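Local coordinates for protein dual function macrocyclase-peptidase POPB (Galerina marginata, PDB 5N4B) that cleaves peptides after prolyl residues and closes macrocycles, acting as a dual peptidase and macrocyclase in the biosynthesis of the amanitin toxins, at residues D57-Y62 with L689-K694; A67-L72 with D711-W716. The protein carries 1 engineered substitution. One frame throughout, in Å; residues are numbered along the deposited sequence.

Interaction 1: D57-Y62 with L689-K694; sequences DLAQSY and LIKIDK
Leu689 divides its two methyl branches between residues one helical turn apart. CG lies beside the backbone N and anti to the carbonyl carbon (chi1 -55°), so that the isobutyl group reaches across to helix 57-62. Leu689 CD1 sits 3.8 Å from Tyr62 CB and equally near Tyr62 CD2, meeting the ring obliquely. Leu689 CD2 touches Leu58 CD2 tip to tip at 4.0 Å. Both helix residues hold CG anti to the backbone N, and each side chain crosses Leu689 at about a right angle. Beside this pair, Ala59 points its methyl toward the strand. Its CB comes to 3.5 Å from Ile690 O and to 4.1 Å from Leu689 CB, and so small a group lets the helix and strand axes close to 7.1 Å.

The strand is the outermost, parallel member of the alpha/beta-hydrolase sheet, hydrogen-bonded through alternate residues to strand 653-659. Segment 57-62 of helix 46-64 runs steeply across it, with 109° between the directions of the two segments; as in other prolyl oligopeptidases, the beginning of the chain thus joins the catalytic domain formed by its far end. No hydrogen bond links the two segments, and the fit rests mainly on apolar side chains, with the Ala59 methyl also against a backbone carbonyl.

Lys691 lays the start of its chain along the same alanine, CG standing 4.2 Å from Ala59 CB, and then bends at chi3 (62°), its ammonium group turning to Asp714 and Asp711 of helix 705-722. Ile690 turns the other way, against Phe671 and Ile674 of helix 668-680, which places it about 11 Å, side chain to side chain, from Asp662 of the charge relay system. Trp7, near the N-terminus, meets the Tyr62 ring edge-to-face and also packs on Leu58.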
ATOM      1  N   ASP A  57     -23.691 -16.669  -1.043  1.00 16.66           N
ATOM      2  CA  ASP A  57     -24.338 -17.650  -1.908  1.00 17.32           C
ATOM      3  C   ASP A  57     -25.075 -16.958  -3.038  1.00 18.11           C
ATOM      4  O   ASP A  57     -25.003 -17.410  -4.192  1.00 20.90           O
ATOM      5  CB  ASP A  57     -25.320 -18.515  -1.101  1.00 21.49           C
ATOM      6  CG  ASP A  57     -24.633 -19.528  -0.156  1.00 26.74           C
ATOM      7  OD1 ASP A  57     -23.387 -19.708  -0.207  1.00 29.01           O
ATOM      8  OD2 ASP A  57     -25.390 -20.132   0.673  1.00 30.52           O
ATOM      9  N   LEU A  58     -25.774 -15.845  -2.749  1.00 17.83           N
ATOM     10  CA  LEU A  58     -26.443 -15.080  -3.812  1.00 18.04           C
ATOM     11  C   LEU A  58     -25.439 -14.552  -4.812  1.00 16.14           C
ATOM     12  O   LEU A  58     -25.670 -14.598  -6.036  1.00 18.22           O
ATOM     13  CB  LEU A  58     -27.265 -13.930  -3.219  1.00 18.45           C
ATOM     14  CG  LEU A  58     -28.097 -13.074  -4.162  1.00 22.07           C
ATOM     15  CD1 LEU A  58     -29.252 -13.888  -4.692  1.00 29.71           C
ATOM     16  CD2 LEU A  58     -28.612 -11.880  -3.417  1.00 25.46           C
ATOM     17  N   ALA A  59     -24.344 -13.984  -4.327  1.00 15.47           N
ATOM     18  CA  ALA A  59     -23.366 -13.430  -5.247  1.00 16.49           C
ATOM     19  C   ALA A  59     -22.795 -14.532  -6.126  1.00 15.65           C
ATOM     20  O   ALA A  59     -22.660 -14.360  -7.342  1.00 16.05           O
ATOM     21  CB  ALA A  59     -22.245 -12.747  -4.491  1.00 16.19           C
ATOM     22  N   GLN A  60     -22.421 -15.674  -5.516  1.00 16.02           N
ATOM     23  CA  GLN A  60     -21.843 -16.745  -6.314  1.00 16.84           C
ATOM     24  C   GLN A  60     -22.863 -17.329  -7.284  1.00 16.01           C
ATOM     25  O   GLN A  60     -22.510 -17.658  -8.418  1.00 19.25           O
ATOM     26  CB  GLN A  60     -21.303 -17.871  -5.433  1.00 18.60           C
ATOM     27  CG  GLN A  60     -20.576 -18.956  -6.242  1.00 19.42           C
ATOM     28  CD  GLN A  60     -19.402 -18.396  -6.951  1.00 20.05           C
ATOM     29  OE1 GLN A  60     -18.465 -17.868  -6.318  1.00 22.19           O
ATOM     30  NE2 GLN A  60     -19.436 -18.434  -8.266  1.00 21.09           N
ATOM     31  N   SER A  61     -24.130 -17.428  -6.873  1.00 19.02           N
ATOM     32  CA  SER A  61     -25.163 -17.903  -7.783  1.00 19.22           C
ATOM     33  C   SER A  61     -25.265 -16.975  -9.005  1.00 18.45           C
ATOM     34  O   SER A  61     -25.495 -17.425 -10.139  1.00 22.96           O
ATOM     35  CB  SER A  61     -26.505 -18.034  -7.061  1.00 23.06           C
ATOM     36  OG  SER A  61     -27.536 -18.346  -7.980  1.00 36.69           O
ATOM     37  N   TYR A  62     -25.170 -15.668  -8.799  1.00 17.17           N
ATOM     38  CA  TYR A  62     -25.230 -14.734  -9.913  1.00 17.19           C
ATOM     39  C   TYR A  62     -24.029 -14.918 -10.834  1.00 15.88           C
ATOM     40  O   TYR A  62     -24.189 -15.030 -12.056  1.00 17.51           O
ATOM     41  CB  TYR A  62     -25.283 -13.285  -9.418  1.00 16.26           C
ATOM     42  CG  TYR A  62     -25.509 -12.304 -10.524  1.00 16.75           C
ATOM     43  CD1 TYR A  62     -26.752 -12.158 -11.046  1.00 21.08           C
ATOM     44  CD2 TYR A  62     -24.503 -11.535 -11.055  1.00 18.90           C
ATOM     45  CE1 TYR A  62     -27.019 -11.297 -12.059  1.00 26.23           C
ATOM     46  CE2 TYR A  62     -24.772 -10.677 -12.129  1.00 17.58           C
ATOM     47  CZ  TYR A  62     -26.032 -10.576 -12.610  1.00 19.82           C
ATOM     48  OH  TYR A  62     -26.351  -9.705 -13.658  1.00 24.98           O
ATOM     49  N   LEU A 689     -24.649  -6.792  -4.845  1.00  9.43           N
ATOM     50  CA  LEU A 689     -24.159  -8.052  -4.303  1.00  9.64           C
ATOM     51  C   LEU A 689     -22.904  -7.848  -3.459  1.00 10.59           C
ATOM     52  O   LEU A 689     -22.199  -6.829  -3.596  1.00 10.81           O
ATOM     53  CB  LEU A 689     -23.760  -9.010  -5.412  1.00 13.81           C
ATOM     54  CG  LEU A 689     -24.849  -9.284  -6.426  1.00 18.10           C
ATOM     55  CD1 LEU A 689     -24.263 -10.098  -7.568  1.00 20.44           C
ATOM     56  CD2 LEU A 689     -26.021  -9.960  -5.781  1.00 18.43           C
ATOM     57  N   ILE A 690     -22.612  -8.799  -2.567  1.00 10.90           N
ATOM     58  CA  ILE A 690     -21.380  -8.774  -1.775  1.00 10.10           C
ATOM     59  C   ILE A 690     -20.787 -10.171  -1.695  1.00 12.49           C
ATOM     60  O   ILE A 690     -21.502 -11.161  -1.459  1.00 12.81           O
ATOM     61  CB  ILE A 690     -21.573  -8.149  -0.372  1.00 11.25           C
ATOM     62  CG1 ILE A 690     -20.231  -8.060   0.357  1.00 10.93           C
ATOM     63  CG2 ILE A 690     -22.600  -8.950   0.455  1.00 12.25           C
ATOM     64  CD1 ILE A 690     -20.337  -7.178   1.601  1.00 13.49           C
ATOM     65  N   LYS A 691     -19.464 -10.237  -1.901  1.00 10.56           N
ATOM     66  CA  LYS A 691     -18.648 -11.428  -1.691  1.00 13.35           C
ATOM     67  C   LYS A 691     -17.880 -11.260  -0.394  1.00 13.50           C
ATOM     68  O   LYS A 691     -17.358 -10.178  -0.110  1.00 14.01           O
ATOM     69  CB  LYS A 691     -17.625 -11.572  -2.816  1.00 16.79           C
ATOM     70  CG  LYS A 691     -18.150 -12.144  -4.045  1.00 16.81           C
ATOM     71  CD  LYS A 691     -17.028 -12.234  -5.109  1.00 19.41           C
ATOM     72  CE  LYS A 691     -15.878 -13.131  -4.695  1.00 21.11           C
ATOM     73  NZ  LYS A 691     -14.832 -13.343  -5.752  1.00 21.50           N
ATOM     74  N   ILE A 692     -17.757 -12.343   0.371  1.00 13.74           N
ATOM     75  CA  ILE A 692     -17.181 -12.315   1.708  1.00 13.61           C
ATOM     76  C   ILE A 692     -16.224 -13.492   1.799  1.00 17.00           C
ATOM     77  O   ILE A 692     -16.663 -14.644   1.941  1.00 18.70           O
ATOM     78  CB  ILE A 692     -18.243 -12.386   2.809  1.00 16.07           C
ATOM     79  CG1 ILE A 692     -19.257 -11.239   2.614  1.00 19.43           C
ATOM     80  CG2 ILE A 692     -17.536 -12.295   4.159  1.00 17.09           C
ATOM     81  CD1 ILE A 692     -20.617 -11.401   3.219  1.00 22.70           C
ATOM     82  N   ASP A 693     -14.931 -13.224   1.742  1.00 12.95           N
ATOM     83  CA  ASP A 693     -13.948 -14.298   1.874  1.00 13.50           C
ATOM     84  C   ASP A 693     -13.799 -14.638   3.349  1.00 15.06           C
ATOM     85  O   ASP A 693     -13.396 -13.779   4.130  1.00 15.70           O
ATOM     86  CB  ASP A 693     -12.624 -13.865   1.256  1.00 12.74           C
ATOM     87  CG  ASP A 693     -11.568 -14.995   1.219  1.00 18.94           C
ATOM     88  OD1 ASP A 693     -11.655 -15.947   2.021  1.00 18.52           O
ATOM     89  OD2 ASP A 693     -10.636 -14.935   0.385  1.00 23.02           O
ATOM     90  N   LYS A 694     -14.092 -15.883   3.727  1.00 14.63           N
ATOM     91  CA  LYS A 694     -14.136 -16.265   5.146  1.00 15.60           C
ATOM     92  C   LYS A 694     -12.828 -16.853   5.665  1.00 16.64           C
ATOM     93  O   LYS A 694     -12.768 -17.241   6.829  1.00 18.97           O
ATOM     94  CB  LYS A 694     -15.336 -17.165   5.377  1.00 19.53           C
ATOM     95  CG  LYS A 694     -16.610 -16.300   5.264  1.00 22.37           C
ATOM     96  CD  LYS A 694     -17.881 -17.024   5.518  1.00 25.52           C
ATOM     97  CE  LYS A 694     -19.004 -16.017   5.668  1.00 25.92           C
ATOM     98  NZ  LYS A 694     -20.267 -16.749   5.795  1.00 25.51           N
TER

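Interaction 2: A67-L72 with D711-W716; sequences ADIQKL and DAADKW
Ile69 holds CG1 beside the backbone N (chi1 -71°), which leaves CG2 anti to that nitrogen and turned onto helix 711-716. There CG2 touches two oxygens, Asp714 OD1 at 3.4 Å and Ala713 O at 3.7 Å. Asp714 starts out pointing away, but with CG beside the backbone N (chi1 -79°) its carboxylate swings back and crosses the isoleucine obliquely. OD1 thus lies against a methyl, while OD2 is held by salt bridges to both Lys710 and Lys691. Ala713 sits at the closest point of the two backbones: its CB is 3.6 Å from Ile69 O and 4.3 Å from Leu72 CB. Leu72, extended at chi2, brings CD1 to 4.0 Å from Trp716 C, meeting backbone because the indole leads away. The helical segments cross at 132°, their axes 8.4 Å apart, without a hydrogen bond between them. An N-terminal helix thus packs on helix 705-722, the last of the alpha/beta-hydrolase domain, away from the catalytic residues. Leu63 of helix 46-64 closes one flank, touching Ile69 and Asp714. Helix 510-519 flanks the other through Tyr519 and Ile511, while Trp716 meets Phe76 of helix 68-80 with the ring planes nearly perpendicular.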
ATOM      1  N   ALA A  67     -20.762 -17.555 -18.045  1.00 23.73           N
ATOM      2  CA  ALA A  67     -19.731 -18.499 -18.474  1.00 23.32           C
ATOM      3  C   ALA A  67     -18.436 -17.804 -18.877  1.00 23.37           C
ATOM      4  O   ALA A  67     -17.385 -18.445 -18.938  1.00 23.60           O
ATOM      5  CB  ALA A  67     -20.250 -19.350 -19.633  1.00 27.79           C
ATOM      6  N   ASP A  68     -18.466 -16.499 -19.096  1.00 18.92           N
ATOM      7  CA  ASP A  68     -17.245 -15.821 -19.473  1.00 19.25           C
ATOM      8  C   ASP A  68     -16.257 -15.691 -18.319  1.00 17.70           C
ATOM      9  O   ASP A  68     -15.071 -15.477 -18.568  1.00 18.20           O
ATOM     10  CB  ASP A  68     -17.542 -14.438 -20.030  1.00 19.51           C
ATOM     11  CG  ASP A  68     -18.286 -14.492 -21.349  1.00 25.07           C
ATOM     12  OD1 ASP A  68     -18.484 -15.597 -21.942  1.00 27.09           O
ATOM     13  OD2 ASP A  68     -18.693 -13.417 -21.807  1.00 24.88           O
ATOM     14  N   ILE A  69     -16.704 -15.819 -17.070  1.00 15.69           N
ATOM     15  CA  ILE A  69     -15.778 -15.705 -15.942  1.00 16.56           C
ATOM     16  C   ILE A  69     -14.690 -16.774 -16.028  1.00 16.15           C
ATOM     17  O   ILE A  69     -13.512 -16.495 -15.795  1.00 14.84           O
ATOM     18  CB  ILE A  69     -16.538 -15.716 -14.601  1.00 14.11           C
ATOM     19  CG1 ILE A  69     -17.302 -14.397 -14.460  1.00 16.80           C
ATOM     20  CG2 ILE A  69     -15.580 -15.844 -13.433  1.00 16.20           C
ATOM     21  CD1 ILE A  69     -18.275 -14.379 -13.340  1.00 18.10           C
ATOM     22  N   GLN A  70     -15.066 -18.026 -16.312  1.00 17.43           N
ATOM     23  CA  GLN A  70     -14.047 -19.073 -16.428  1.00 17.41           C
ATOM     24  C   GLN A  70     -13.082 -18.811 -17.575  1.00 16.30           C
ATOM     25  O   GLN A  70     -11.888 -19.180 -17.484  1.00 17.22           O
ATOM     26  CB  GLN A  70     -14.704 -20.446 -16.620  1.00 17.77           C
ATOM     27  CG  GLN A  70     -15.002 -21.125 -15.324  1.00 25.03           C
ATOM     28  CD  GLN A  70     -13.755 -21.737 -14.732  1.00 25.87           C
ATOM     29  OE1 GLN A  70     -12.942 -21.044 -14.118  1.00 22.60           O
ATOM     30  NE2 GLN A  70     -13.554 -23.014 -14.981  1.00 26.95           N
ATOM     31  N   LYS A  71     -13.568 -18.229 -18.674  1.00 16.58           N
ATOM     32  CA  LYS A  71     -12.692 -17.853 -19.775  1.00 16.21           C
ATOM     33  C   LYS A  71     -11.687 -16.794 -19.326  1.00 16.96           C
ATOM     34  O   LYS A  71     -10.497 -16.862 -19.658  1.00 16.98           O
ATOM     35  CB  LYS A  71     -13.503 -17.377 -20.998  1.00 21.18           C
ATOM     36  CG  LYS A  71     -14.531 -18.406 -21.500  1.00 29.86           C
ATOM     37  CD  LYS A  71     -15.253 -17.934 -22.770  1.00 43.43           C
ATOM     38  CE  LYS A  71     -16.090 -19.058 -23.420  1.00 51.35           C
ATOM     39  NZ  LYS A  71     -17.065 -19.696 -22.474  1.00 55.00           N
ATOM     40  N   LEU A  72     -12.147 -15.833 -18.534  1.00 13.80           N
ATOM     41  CA  LEU A  72     -11.245 -14.807 -18.032  1.00 14.37           C
ATOM     42  C   LEU A  72     -10.260 -15.392 -17.030  1.00 13.85           C
ATOM     43  O   LEU A  72      -9.096 -15.012 -17.015  1.00 14.21           O
ATOM     44  CB  LEU A  72     -12.031 -13.671 -17.385  1.00 13.95           C
ATOM     45  CG  LEU A  72     -12.811 -12.806 -18.318  1.00 15.11           C
ATOM     46  CD1 LEU A  72     -13.471 -11.695 -17.458  1.00 17.39           C
ATOM     47  CD2 LEU A  72     -12.022 -12.180 -19.448  1.00 17.43           C
ATOM     48  N   ASP A 711     -10.633 -14.567  -7.908  1.00 10.78           N
ATOM     49  CA  ASP A 711     -11.319 -13.344  -7.509  1.00 12.29           C
ATOM     50  C   ASP A 711     -11.208 -12.273  -8.585  1.00 12.29           C
ATOM     51  O   ASP A 711     -12.179 -11.550  -8.827  1.00 12.12           O
ATOM     52  CB  ASP A 711     -10.769 -12.815  -6.193  1.00 13.02           C
ATOM     53  CG  ASP A 711     -11.227 -13.646  -4.976  1.00 17.99           C
ATOM     54  OD1 ASP A 711     -12.193 -14.441  -5.075  1.00 21.37           O
ATOM     55  OD2 ASP A 711     -10.492 -13.536  -3.951  1.00 25.49           O
ATOM     56  N   ALA A 712     -10.062 -12.167  -9.275  1.00  9.90           N
ATOM     57  CA  ALA A 712      -9.936 -11.207 -10.361  1.00  9.87           C
ATOM     58  C   ALA A 712     -10.907 -11.539 -11.492  1.00  9.89           C
ATOM     59  O   ALA A 712     -11.553 -10.648 -12.061  1.00 10.66           O
ATOM     60  CB  ALA A 712      -8.491 -11.174 -10.867  1.00 10.43           C
ATOM     61  N   ALA A 713     -11.029 -12.814 -11.837  1.00  8.84           N
ATOM     62  CA  ALA A 713     -11.958 -13.182 -12.891  1.00 10.37           C
ATOM     63  C   ALA A 713     -13.397 -12.848 -12.513  1.00 10.77           C
ATOM     64  O   ALA A 713     -14.179 -12.390 -13.354  1.00 11.54           O
ATOM     65  CB  ALA A 713     -11.804 -14.664 -13.212  1.00 12.69           C
ATOM     66  N   ASP A 714     -13.776 -13.080 -11.258  1.00 10.22           N
ATOM     67  CA  ASP A 714     -15.129 -12.720 -10.810  1.00 10.90           C
ATOM     68  C   ASP A 714     -15.359 -11.215 -10.932  1.00 12.20           C
ATOM     69  O   ASP A 714     -16.403 -10.781 -11.422  1.00 12.67           O
ATOM     70  CB  ASP A 714     -15.309 -13.098  -9.344  1.00 11.96           C
ATOM     71  CG  ASP A 714     -15.587 -14.568  -9.092  1.00 14.51           C
ATOM     72  OD1 ASP A 714     -15.810 -15.310 -10.040  1.00 15.65           O
ATOM     73  OD2 ASP A 714     -15.580 -14.971  -7.887  1.00 17.21           O
ATOM     74  N   LYS A 715     -14.400 -10.420 -10.477  1.00 10.83           N
ATOM     75  CA  LYS A 715     -14.546  -8.963 -10.464  1.00  9.97           C
ATOM     76  C   LYS A 715     -14.650  -8.406 -11.877  1.00 10.38           C
ATOM     77  O   LYS A 715     -15.590  -7.673 -12.217  1.00  9.99           O
ATOM     78  CB  LYS A 715     -13.348  -8.313  -9.756  1.00 13.35           C
ATOM     79  CG  LYS A 715     -13.202  -6.863  -9.990  1.00 15.97           C
ATOM     80  CD  LYS A 715     -12.176  -6.271  -9.038  1.00 23.00           C
ATOM     81  CE  LYS A 715     -10.806  -6.465  -9.491  1.00 24.16           C
ATOM     82  NZ  LYS A 715      -9.940  -5.333  -8.916  1.00 27.77           N
ATOM     83  N   TRP A 716     -13.671  -8.752 -12.723  1.00  9.41           N
ATOM     84  CA  TRP A 716     -13.640  -8.183 -14.063  0.51  9.85           C
ATOM     85  C   TRP A 716     -14.727  -8.799 -14.934  1.00 10.54           C
ATOM     86  O   TRP A 716     -15.283  -8.124 -15.809  1.00 11.87           O
ATOM     87  CB  TRP A 716     -12.244  -8.327 -14.690  0.51 10.23           C
ATOM     88  CG  TRP A 716     -11.171  -7.623 -13.923  0.51 10.76           C
ATOM     89  CD1 TRP A 716     -10.031  -8.183 -13.398  0.51  9.09           C
ATOM     90  CD2 TRP A 716     -11.138  -6.238 -13.560  0.51 12.87           C
ATOM     91  NE1 TRP A 716      -9.298  -7.226 -12.747  0.51 12.77           N
ATOM     92  CE2 TRP A 716      -9.961  -6.028 -12.807  0.51  9.53           C
ATOM     93  CE3 TRP A 716     -11.993  -5.161 -13.794  0.51 14.01           C
ATOM     94  CZ2 TRP A 716      -9.605  -4.778 -12.298  0.51 13.83           C
ATOM     95  CZ3 TRP A 716     -11.647  -3.922 -13.284  0.51 20.03           C
ATOM     96  CH2 TRP A 716     -10.464  -3.735 -12.553  0.51 15.99           C
TER

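How the interactions relate
Both interactions fasten consecutive N-terminal helices, 46-64 and 68-80, to consecutive elements near the other end of the chain, strand 688-693 and helix 705-722. Interaction 1 is partly buried and lies at the last strand of the sheet; interaction 2 is buried between helices. In each an alanine marks the closest backbone approach, on the N-terminal helix in the first and the C-terminal helix in the second. In both, that methyl meets a backbone carbonyl; interaction 2 adds a carboxylate oxygen against a methyl, while interaction 1 is otherwise carried mainly by leucine and tyrosine branches. Charge joins the two: Lys691 NZ lies 2.8 Å from Asp714 OD2 and 2.9 Å from Asp711 OD1.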